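Local coordinates for protein carboxylesterase (Ferroplasma acidiphilum, PDB 3WJ2) that probably hydrolyses carboxylic ester bonds as an alpha/beta-hydrolase-fold carboxylesterase of an acid-loving archaeon, at residues Thr259-Lys262 / Lys263-Ala267. Sequence-based numbering, arbitrary orientation.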
loop_
_atom_site.group_PDB
_atom_site.type_symbol
_atom_site.label_atom_id
_atom_site.label_comp_id
_atom_site.label_asym_id
_atom_site.label_seq_id
_atom_site.Cartn_x
_atom_site.Cartn_y
_atom_site.Cartn_z
ATOM N N THR B 259 -6.280 11.469 -1.354
ATOM C CA THR B 259 -7.341 11.792 -0.311
ATOM C C THR B 259 -8.188 12.958 -0.765
ATOM O O THR B 259 -9.430 12.916 -0.705
ATOM C CB THR B 259 -6.686 12.165 0.992
ATOM O OG1 THR B 259 -5.989 10.992 1.509
ATOM C CG2 THR B 259 -7.646 12.784 2.031
ATOM N N TYR B 260 -7.563 13.975 -1.396
ATOM C CA TYR B 260 -8.337 15.106 -1.846
ATOM C C TYR B 260 -9.408 14.748 -2.849
ATOM O O TYR B 260 -10.544 15.268 -2.784
ATOM C CB TYR B 260 -7.375 16.199 -2.395
ATOM C CG TYR B 260 -7.983 17.597 -2.525
ATOM C CD1 TYR B 260 -8.152 18.327 -1.359
ATOM C CD2 TYR B 260 -8.353 18.163 -3.724
ATOM C CE1 TYR B 260 -8.629 19.680 -1.395
ATOM C CE2 TYR B 260 -8.872 19.486 -3.766
ATOM C CZ TYR B 260 -9.039 20.190 -2.563
ATOM O OH TYR B 260 -9.480 21.497 -2.600
ATOM N N VAL B 261 -9.106 13.928 -3.876
ATOM C CA VAL B 261 -10.126 13.453 -4.794
ATOM C C VAL B 261 -11.341 12.814 -4.089
ATOM O O VAL B 261 -12.484 13.081 -4.469
ATOM C CB VAL B 261 -9.536 12.282 -5.757
ATOM C CG1 VAL B 261 -10.736 11.561 -6.572
ATOM C CG2 VAL B 261 -8.682 12.899 -6.626
ATOM N N LYS B 262 -11.002 11.961 -3.137
ATOM C CA LYS B 262 -12.038 11.243 -2.368
ATOM C C LYS B 262 -12.872 12.201 -1.572
ATOM O O LYS B 262 -14.104 12.035 -1.564
ATOM C CB LYS B 262 -11.432 10.227 -1.493
ATOM C CG LYS B 262 -10.714 9.039 -2.314
ATOM C CD LYS B 262 -9.810 8.181 -1.505
ATOM C CE LYS B 262 -9.392 6.940 -2.441
ATOM N NZ LYS B 262 -8.438 6.137 -1.729
ATOM N N LYS B 263 -12.248 13.204 -0.977
ATOM C CA LYS B 263 -13.046 14.231 -0.236
ATOM C C LYS B 263 -13.962 14.999 -1.141
ATOM O O LYS B 263 -15.070 15.393 -0.783
ATOM C CB LYS B 263 -12.140 15.201 0.554
ATOM C CG LYS B 263 -11.278 14.516 1.660
ATOM C CD LYS B 263 -12.287 13.941 2.651
ATOM C CE LYS B 263 -12.857 15.142 3.516
ATOM N NZ LYS B 263 -13.976 14.576 4.462
ATOM N N LEU B 264 -13.491 15.373 -2.350
ATOM C CA LEU B 264 -14.300 16.040 -3.311
ATOM C C LEU B 264 -15.548 15.186 -3.638
ATOM O O LEU B 264 -16.635 15.710 -3.659
ATOM C CB LEU B 264 -13.560 16.390 -4.673
ATOM C CG LEU B 264 -12.480 17.432 -4.411
ATOM C CD1 LEU B 264 -11.753 17.729 -5.770
ATOM C CD2 LEU B 264 -12.971 18.785 -3.931
ATOM N N ARG B 265 -15.349 13.889 -3.940
ATOM C CA ARG B 265 -16.486 12.997 -4.345
ATOM C C ARG B 265 -17.430 12.794 -3.130
ATOM O O ARG B 265 -18.623 12.789 -3.407
ATOM C CB ARG B 265 -15.917 11.640 -4.807
ATOM C CG ARG B 265 -15.136 11.741 -6.185
ATOM C CD ARG B 265 -16.055 12.207 -7.298
ATOM N NE ARG B 265 -17.217 11.301 -7.412
ATOM C CZ ARG B 265 -18.468 11.697 -7.359
ATOM N NH1 ARG B 265 -18.788 12.971 -7.160
ATOM N NH2 ARG B 265 -19.470 10.778 -7.500
ATOM N N GLU B 266 -16.860 12.678 -1.946
ATOM C CA GLU B 266 -17.732 12.614 -0.699
ATOM C C GLU B 266 -18.642 13.821 -0.565
ATOM O O GLU B 266 -19.802 13.685 0.009
ATOM C CB GLU B 266 -16.839 12.495 0.502
ATOM C CG GLU B 266 -17.556 12.436 1.879
ATOM C CD GLU B 266 -16.505 12.441 2.952
ATOM O OE1 GLU B 266 -15.852 13.510 3.093
ATOM O OE2 GLU B 266 -16.297 11.385 3.628
ATOM N N ALA B 267 -18.239 15.019 -1.022
ATOM C CA ALA B 267 -19.066 16.280 -0.985
ATOM C C ALA B 267 -19.928 16.496 -2.197
ATOM O O ALA B 267 -20.578 17.528 -2.399
ATOM C CB ALA B 267 -18.063 17.462 -0.794
#
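K263 donates its backbone N-H to T259 O at 2.8 Å, one of four successive i to i+4 hydrogen bonds joining 259-262 to 263-267 near the end of helix 254-266, followed by A267 N on K263 O. The two side chains also lie side by side, pointing the same way, K263 CG resting 4.0 Å from T259 CG2. Bends at chi2 (-63°) and chi3 (-76°) turn the lysine from T259 toward the C-terminal end of the helix, bringing NZ to the syn lone pair of E266 OE1 in a salt bridge of 2.6 Å. With an alanine here, the E266 carboxylate would probably lose its lysine mate and T259 CG2 its methylene neighbour. One residue further along, L264 crosses Y260 at a slant, CD1 lying 3.9 Å from CE2 of the ring, while L264 N bonds to Y260 O at 3.0 Å. K262 runs outward, its chain extended beyond CG, and its NZ forms salt bridges with E249 and E198 of two different neighbouring subunits, so this part of the helix also faces two other chains of the four-chain assembly. Within the chain, the helix links strands 243-248 and 271-280 in a beta-alpha-beta unit of the alpha/beta-hydrolase sheet: Y260 and V261 pack on M245 and L264 on A243, and Y260 also reaches A163 and L167 of helix 157-172.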